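Tryptophanyl-tRNA synthetase (Thermus thermophilus, PDB 2EL7) probably catalyses the ATP-dependent attachment of L-tryptophan to tRNA(Trp), working as a class I aminoacyl-tRNA synthetase homodimer. Local coordinates at residues Arg163-Asn166 against Glu171-Pro174; Asn18-Ile23 against Leu244-Pro249; Tyr44-Leu47 against Ala52-Pro55. One frame throughout, in Å; residues are numbered along the deposited sequence.

Interaction 1: residues Arg163-Asn166 against Glu171-Pro174; sequences RRFN and ETFP
The amide of N166 clasps the backbone of F173 from both ends: OD1 takes the F173 N-H at 2.8 Å, on a lone pair in the carbonyl plane, and ND2 gives its N-H to F173 O at 2.7 Å, almost straight (173°). OD1 also accepts T172 N at 2.6 Å, but this donor stands above the carbonyl plane. Three bonds thus fix the amide's rotation. With CG beside the backbone N (chi1 -67°), the N166 side chain swings from the helix to the chain that has just turned back. Replacing N166 by alanine is likely to leave the N-H groups of T172 and F173 without their shared acceptor, and F173 O without its donor, setting the returning chain free to shift. Next to this polar clasp, F173 drives its edge, CE1 foremost, into the face of F165 in a T-shaped pair, centroids 5.0 Å apart and planes at 71°. T172 OG1 lies in the F165 ring plane, 3.2 Å from CE2, while bonding to G170 O and K324 NZ. The contact ties the last turns of helix 153-169 to the loop leading to strand 177-179; helix 296-324 lies against it, V321 touching both phenylalanines.

Interaction 2: residues Asn18-Ile23 against Leu244-Pro249; sequences NYLGAI and LSYFAP
N18 O, a carbonyl in the turn that carries L20 toward Y246 and F247, is gripped by two N-H groups of its own helix: I23 N at 3.2 Å, and G21 N in a longer, weak bond. The I23 bond spans five residues and closes a wider pi-type turn. Across the contact itself there is no hydrogen bond; the meeting is apolar and rests on one methyl group. L20 CD1 comes within 3.4 Å of Y246 CD1 and lies almost as near to CG, so it touches the root of the tyrosine ring and not its hydroxyl end. The same methyl also reaches F247 CZ at 3.7 Å, touching both aromatic residues. The extended second torsion of L20 (chi2 176°) puts CD1 at the far end of the chain, which lets it bridge segments whose nearest CA atoms, those of L20 and Y246, are still 8.0 Å apart. Helix 16-33 begins within the HIGH region of the class I Rossmann-fold catalytic domain, and N18, predicted to bind ATP, ends that motif; its OD1 accepts H15 N. Helix 239-247 belongs to the helical part of the protein that follows in the chain, so the leucine joins these two parts by a small patch of 140 Å². Y246 and F247 are held against each other as well, the CB of Y246 standing over one face of the F247 ring, offset toward its rim. Further out, Y246 packs on V187 and P188, V187 being a predicted ATP-binding residue. F247 rests on L278 and A281 of helix 267-294, and Y19, on the other helix, leans on I285 of that same long helix.

Interaction 3: residues Tyr44-Leu47 against Ala52-Pro55; sequences YHAL and AYDP
In the connection that leads from strand 37-41 of the Rossmann fold into helix 55-72, Y53 folds back against A46 and L47, which lie near the start of the same loop. The A46 carbonyl meets the base of the tyrosine ring, its O 3.5 Å from Y53 CG. A46 C and L47 CA lie over one face of the ring, offset toward its rim, and P55 CD stands over the opposite face, so the phenol ring has A46 and L47 on one side and P55, where helix 55-72 begins, on the other. L47 runs alongside Y53, both pointing the same way, and its CD2 methyl packs closely at the hydroxyl end, 3.2 Å from Y53 CZ. With chi1 at 98°, Y53 is twisted from a staggered position, consistent with a ring fitted between these neighbours. A46 CB adds a looser touch, 4.1 Å from Y53 CD1. The buried hydroxyl is satisfied across the dimer interface, by V325 O of the second subunit. D54 then caps helix 55-72, whose L58 packs on both A46 and Y53. T99 of the second subunit lies against L47, and F169 at the end of helix 153-169 of that subunit packs on Y53.

The three contacts do not touch. Interactions 1 and 2 are farthest apart, with centres 39 Å from each other on opposite sides of the chain's centre; interactions 2 and 3 approach to about 13 Å at their nearest atoms, and interactions 1 and 3 to about 17 Å. Interactions 2 and 3 border the predicted ATP site: the side chains of Y246 and A46 come within about 4 Å of those of V187 and P10, respectively, whereas that of F173 in interaction 1 stays about 10 Å from that of D136, predicted to bind tryptophan. Across the dimer, F169 links interactions 1 and 3: it meets F165 in its own chain and Y53 of the other subunit.

Interaction 1: residues Arg163-Asn166 against Glu171-Pro174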
loop_
_atom_site.group_PDB
_atom_site.type_symbol
_atom_site.label_atom_id
_atom_site.label_comp_id
_atom_site.label_asym_id
_atom_site.label_seq_id
_atom_site.Cartn_x
_atom_site.Cartn_y
_atom_site.Cartn_z
ATOM N N ARG A 163 4.850 18.594 -1.012
ATOM C CA ARG A 163 6.031 19.415 -1.212
ATOM C C ARG A 163 7.237 18.543 -1.495
ATOM O O ARG A 163 7.996 18.821 -2.428
ATOM C CB ARG A 163 6.307 20.302 0.005
ATOM C CG ARG A 163 5.272 21.412 0.200
ATOM C CD ARG A 163 5.817 22.537 1.066
ATOM N NE ARG A 163 6.038 22.109 2.429
ATOM C CZ ARG A 163 5.084 22.075 3.350
ATOM N NH1 ARG A 163 3.855 22.458 3.030
ATOM N NH2 ARG A 163 5.354 21.644 4.582
ATOM N N ARG A 164 7.404 17.477 -0.716
ATOM C CA ARG A 164 8.544 16.591 -0.912
ATOM C C ARG A 164 8.511 15.981 -2.299
ATOM O O ARG A 164 9.546 15.911 -2.966
ATOM C CB ARG A 164 8.556 15.493 0.152
ATOM C CG ARG A 164 9.850 14.728 0.210
ATOM C CD ARG A 164 9.927 13.875 1.493
ATOM N NE ARG A 164 9.940 14.647 2.746
ATOM C CZ ARG A 164 8.961 14.650 3.648
ATOM N NH1 ARG A 164 9.081 15.387 4.753
ATOM N NH2 ARG A 164 7.861 13.927 3.450
ATOM N N PHE A 165 7.317 15.564 -2.741
ATOM C CA PHE A 165 7.160 14.974 -4.054
ATOM C C PHE A 165 7.418 16.014 -5.136
ATOM O O PHE A 165 8.194 15.767 -6.068
ATOM C CB PHE A 165 5.749 14.386 -4.242
ATOM C CG PHE A 165 5.584 13.582 -5.519
ATOM C CD1 PHE A 165 5.658 12.181 -5.499
ATOM C CD2 PHE A 165 5.390 14.222 -6.750
ATOM C CE1 PHE A 165 5.544 11.428 -6.686
ATOM C CE2 PHE A 165 5.277 13.484 -7.941
ATOM C CZ PHE A 165 5.354 12.084 -7.907
ATOM N N ASN A 166 6.769 17.168 -5.033
ATOM C CA ASN A 166 6.950 18.217 -6.042
ATOM C C ASN A 166 8.413 18.635 -6.234
ATOM O O ASN A 166 8.862 18.827 -7.364
ATOM C CB ASN A 166 6.098 19.448 -5.722
ATOM C CG ASN A 166 4.593 19.177 -5.852
ATOM O OD1 ASN A 166 4.162 18.228 -6.523
ATOM N ND2 ASN A 166 3.789 20.025 -5.224
ATOM N N GLU A 171 6.752 19.619 -10.238
ATOM C CA GLU A 171 5.456 20.011 -9.677
ATOM C C GLU A 171 4.354 19.056 -10.094
ATOM O O GLU A 171 4.065 18.901 -11.276
ATOM C CB GLU A 171 5.073 21.450 -10.081
ATOM C CG GLU A 171 3.866 21.980 -9.270
ATOM C CD GLU A 171 3.431 23.395 -9.631
ATOM O OE1 GLU A 171 3.066 23.612 -10.805
ATOM O OE2 GLU A 171 3.439 24.284 -8.736
ATOM N N THR A 172 3.719 18.417 -9.124
ATOM C CA THR A 172 2.688 17.458 -9.466
ATOM C C THR A 172 1.397 17.576 -8.676
ATOM O O THR A 172 0.301 17.462 -9.245
ATOM C CB THR A 172 3.194 16.024 -9.264
ATOM O OG1 THR A 172 4.406 15.825 -10.008
ATOM C CG2 THR A 172 2.148 15.046 -9.718
ATOM N N PHE A 173 1.537 17.790 -7.368
ATOM C CA PHE A 173 0.395 17.838 -6.474
ATOM C C PHE A 173 0.136 19.165 -5.777
ATOM O O PHE A 173 1.064 19.904 -5.456
ATOM C CB PHE A 173 0.561 16.780 -5.372
ATOM C CG PHE A 173 0.621 15.362 -5.862
ATOM C CD1 PHE A 173 1.804 14.652 -5.812
ATOM C CD2 PHE A 173 -0.525 14.713 -6.287
ATOM C CE1 PHE A 173 1.852 13.300 -6.171
ATOM C CE2 PHE A 173 -0.496 13.367 -6.646
ATOM C CZ PHE A 173 0.699 12.657 -6.588
ATOM N N PRO A 174 -1.146 19.477 -5.528
ATOM C CA PRO A 174 -1.500 20.724 -4.846
ATOM C C PRO A 174 -1.269 20.401 -3.397
ATOM O O PRO A 174 -1.188 19.230 -3.055
ATOM C CB PRO A 174 -2.992 20.869 -5.146
ATOM C CG PRO A 174 -3.448 19.398 -5.106
ATOM C CD PRO A 174 -2.357 18.759 -5.966
#

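Interaction 2: residues Asn18-Ile23 against Leu244-Pro249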
loop_
_atom_site.group_PDB
_atom_site.type_symbol
_atom_site.label_atom_id
_atom_site.label_comp_id
_atom_site.label_asym_id
_atom_site.label_seq_id
_atom_site.Cartn_x
_atom_site.Cartn_y
_atom_site.Cartn_z
ATOM N N ASN A 18 -24.084 14.662 13.393
ATOM C CA ASN A 18 -23.437 14.597 12.075
ATOM C C ASN A 18 -24.210 15.527 11.134
ATOM O O ASN A 18 -23.641 16.338 10.403
ATOM C CB ASN A 18 -23.525 13.176 11.486
ATOM C CG ASN A 18 -22.828 12.123 12.342
ATOM O OD1 ASN A 18 -23.364 11.012 12.552
ATOM N ND2 ASN A 18 -21.627 12.448 12.827
ATOM N N TYR A 19 -25.527 15.393 11.170
ATOM C CA TYR A 19 -26.388 16.157 10.297
ATOM C C TYR A 19 -26.247 17.664 10.410
ATOM O O TYR A 19 -25.902 18.324 9.426
ATOM C CB TYR A 19 -27.837 15.748 10.514
ATOM C CG TYR A 19 -28.787 16.483 9.617
ATOM C CD1 TYR A 19 -28.687 16.379 8.233
ATOM C CD2 TYR A 19 -29.781 17.301 10.148
ATOM C CE1 TYR A 19 -29.559 17.081 7.394
ATOM C CE2 TYR A 19 -30.658 18.000 9.323
ATOM C CZ TYR A 19 -30.538 17.888 7.949
ATOM O OH TYR A 19 -31.392 18.602 7.140
ATOM N N LEU A 20 -26.521 18.203 11.597
ATOM C CA LEU A 20 -26.431 19.635 11.846
ATOM C C LEU A 20 -25.058 20.254 11.584
ATOM O O LEU A 20 -24.954 21.472 11.391
ATOM C CB LEU A 20 -26.849 19.931 13.283
ATOM C CG LEU A 20 -28.341 19.669 13.484
ATOM C CD1 LEU A 20 -28.751 19.876 14.932
ATOM C CD2 LEU A 20 -29.106 20.615 12.565
ATOM N N GLY A 21 -24.010 19.432 11.567
ATOM C CA GLY A 21 -22.681 19.966 11.350
ATOM C C GLY A 21 -22.014 19.713 10.003
ATOM O O GLY A 21 -22.063 20.551 9.097
ATOM N N ALA A 22 -21.388 18.551 9.868
ATOM C CA ALA A 22 -20.658 18.199 8.659
ATOM C C ALA A 22 -21.489 18.019 7.404
ATOM O O ALA A 22 -21.094 18.472 6.329
ATOM C CB ALA A 22 -19.848 16.932 8.915
ATOM N N ILE A 23 -22.634 17.356 7.539
ATOM C CA ILE A 23 -23.491 17.095 6.405
ATOM C C ILE A 23 -24.019 18.378 5.792
ATOM O O ILE A 23 -24.026 18.545 4.568
ATOM C CB ILE A 23 -24.660 16.146 6.808
ATOM C CG1 ILE A 23 -24.108 14.744 7.096
ATOM C CG2 ILE A 23 -25.679 16.032 5.677
ATOM C CD1 ILE A 23 -25.141 13.769 7.561
ATOM N N LEU A 244 -34.245 22.143 20.946
ATOM C CA LEU A 244 -35.368 22.952 20.476
ATOM C C LEU A 244 -34.883 24.051 19.533
ATOM O O LEU A 244 -35.519 24.346 18.522
ATOM C CB LEU A 244 -36.111 23.583 21.660
ATOM C CG LEU A 244 -37.361 24.412 21.328
ATOM C CD1 LEU A 244 -38.469 23.493 20.859
ATOM C CD2 LEU A 244 -37.809 25.194 22.551
ATOM N N SER A 245 -33.745 24.643 19.870
ATOM C CA SER A 245 -33.153 25.725 19.079
ATOM C C SER A 245 -32.761 25.273 17.675
ATOM O O SER A 245 -32.902 26.016 16.694
ATOM C CB SER A 245 -31.919 26.253 19.807
ATOM O OG SER A 245 -32.246 26.503 21.165
ATOM N N TYR A 246 -32.258 24.046 17.600
ATOM C CA TYR A 246 -31.833 23.450 16.343
ATOM C C TYR A 246 -32.976 23.244 15.365
ATOM O O TYR A 246 -32.785 23.394 14.163
ATOM C CB TYR A 246 -31.220 22.081 16.597
ATOM C CG TYR A 246 -29.968 22.053 17.451
ATOM C CD1 TYR A 246 -29.554 20.862 18.046
ATOM C CD2 TYR A 246 -29.174 23.191 17.625
ATOM C CE1 TYR A 246 -28.385 20.793 18.785
ATOM C CE2 TYR A 246 -27.994 23.135 18.383
ATOM C CZ TYR A 246 -27.610 21.932 18.957
ATOM O OH TYR A 246 -26.464 21.844 19.733
ATOM N N PHE A 247 -34.163 22.912 15.880
ATOM C CA PHE A 247 -35.306 22.593 15.022
ATOM C C PHE A 247 -36.603 23.386 15.018
ATOM O O PHE A 247 -37.567 22.957 14.379
ATOM C CB PHE A 247 -35.678 21.142 15.252
ATOM C CG PHE A 247 -34.515 20.230 15.209
ATOM C CD1 PHE A 247 -33.928 19.779 16.394
ATOM C CD2 PHE A 247 -33.957 19.871 13.983
ATOM C CE1 PHE A 247 -32.806 18.990 16.364
ATOM C CE2 PHE A 247 -32.819 19.075 13.933
ATOM C CZ PHE A 247 -32.235 18.629 15.125
ATOM N N ALA A 248 -36.655 24.510 15.726
ATOM C CA ALA A 248 -37.874 25.305 15.760
ATOM C C ALA A 248 -37.499 26.768 15.626
ATOM O O ALA A 248 -36.446 27.192 16.117
ATOM C CB ALA A 248 -38.626 25.056 17.056
ATOM N N PRO A 249 -38.363 27.566 14.973
ATOM C CA PRO A 249 -38.126 28.998 14.757
ATOM C C PRO A 249 -37.796 29.804 16.013
ATOM O O PRO A 249 -38.261 29.482 17.106
ATOM C CB PRO A 249 -39.410 29.457 14.062
ATOM C CG PRO A 249 -40.445 28.477 14.531
ATOM C CD PRO A 249 -39.719 27.178 14.533
#

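Interaction 3: residues Tyr44-Leu47 against Ala52-Pro55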
loop_
_atom_site.group_PDB
_atom_site.type_symbol
_atom_site.label_atom_id
_atom_site.label_comp_id
_atom_site.label_asym_id
_atom_site.label_seq_id
_atom_site.Cartn_x
_atom_site.Cartn_y
_atom_site.Cartn_z
ATOM N N TYR A 44 -11.783 1.106 3.527
ATOM C CA TYR A 44 -10.469 0.608 3.929
ATOM C C TYR A 44 -10.089 1.008 5.352
ATOM O O TYR A 44 -9.223 0.384 5.952
ATOM C CB TYR A 44 -9.379 1.090 2.962
ATOM C CG TYR A 44 -9.183 0.159 1.778
ATOM C CD1 TYR A 44 -8.709 0.637 0.552
ATOM C CD2 TYR A 44 -9.489 -1.195 1.880
ATOM C CE1 TYR A 44 -8.555 -0.212 -0.545
ATOM C CE2 TYR A 44 -9.335 -2.059 0.792
ATOM C CZ TYR A 44 -8.871 -1.563 -0.415
ATOM O OH TYR A 44 -8.735 -2.419 -1.492
ATOM N N HIS A 45 -10.743 2.039 5.892
ATOM C CA HIS A 45 -10.470 2.509 7.255
ATOM C C HIS A 45 -10.988 1.494 8.285
ATOM O O HIS A 45 -10.469 1.417 9.406
ATOM C CB HIS A 45 -11.123 3.883 7.462
ATOM C CG HIS A 45 -10.923 4.480 8.823
ATOM N ND1 HIS A 45 -9.734 4.391 9.520
ATOM C CD2 HIS A 45 -11.753 5.225 9.595
ATOM C CE1 HIS A 45 -9.840 5.053 10.658
ATOM N NE2 HIS A 45 -11.057 5.569 10.727
ATOM N N ALA A 46 -11.996 0.711 7.897
ATOM C CA ALA A 46 -12.552 -0.289 8.801
ATOM C C ALA A 46 -11.528 -1.388 9.090
ATOM O O ALA A 46 -11.510 -1.916 10.192
ATOM C CB ALA A 46 -13.828 -0.912 8.205
ATOM N N LEU A 47 -10.687 -1.740 8.113
ATOM C CA LEU A 47 -9.677 -2.795 8.319
ATOM C C LEU A 47 -8.574 -2.493 9.352
ATOM O O LEU A 47 -7.850 -3.405 9.748
ATOM C CB LEU A 47 -8.988 -3.180 7.007
ATOM C CG LEU A 47 -9.759 -3.514 5.723
ATOM C CD1 LEU A 47 -8.830 -4.234 4.769
ATOM C CD2 LEU A 47 -10.941 -4.365 6.006
ATOM N N ALA A 52 -11.632 -6.604 15.528
ATOM C CA ALA A 52 -12.887 -5.980 15.949
ATOM C C ALA A 52 -13.948 -5.721 14.865
ATOM O O ALA A 52 -15.126 -5.995 15.093
ATOM C CB ALA A 52 -12.585 -4.667 16.704
ATOM N N TYR A 53 -13.558 -5.173 13.712
ATOM C CA TYR A 53 -14.531 -4.921 12.643
ATOM C C TYR A 53 -15.044 -6.285 12.126
ATOM O O TYR A 53 -14.312 -7.291 12.139
ATOM C CB TYR A 53 -13.885 -4.077 11.524
ATOM C CG TYR A 53 -13.372 -4.836 10.326
ATOM C CD1 TYR A 53 -14.132 -4.923 9.161
ATOM C CD2 TYR A 53 -12.145 -5.490 10.359
ATOM C CE1 TYR A 53 -13.690 -5.639 8.067
ATOM C CE2 TYR A 53 -11.691 -6.223 9.257
ATOM C CZ TYR A 53 -12.473 -6.291 8.115
ATOM O OH TYR A 53 -12.053 -7.029 7.023
ATOM N N ASP A 54 -16.305 -6.344 11.711
ATOM C CA ASP A 54 -16.862 -7.615 11.249
ATOM C C ASP A 54 -16.926 -7.662 9.729
ATOM O O ASP A 54 -17.755 -7.018 9.115
ATOM C CB ASP A 54 -18.256 -7.831 11.851
ATOM C CG ASP A 54 -18.851 -9.193 11.483
ATOM O OD1 ASP A 54 -20.008 -9.445 11.893
ATOM O OD2 ASP A 54 -18.180 -10.010 10.790
ATOM N N PRO A 55 -16.046 -8.442 9.106
ATOM C CA PRO A 55 -16.039 -8.531 7.651
ATOM C C PRO A 55 -17.326 -9.008 7.008
ATOM O O PRO A 55 -17.641 -8.618 5.882
ATOM C CB PRO A 55 -14.855 -9.457 7.371
ATOM C CG PRO A 55 -14.764 -10.287 8.605
ATOM C CD PRO A 55 -14.986 -9.288 9.690
#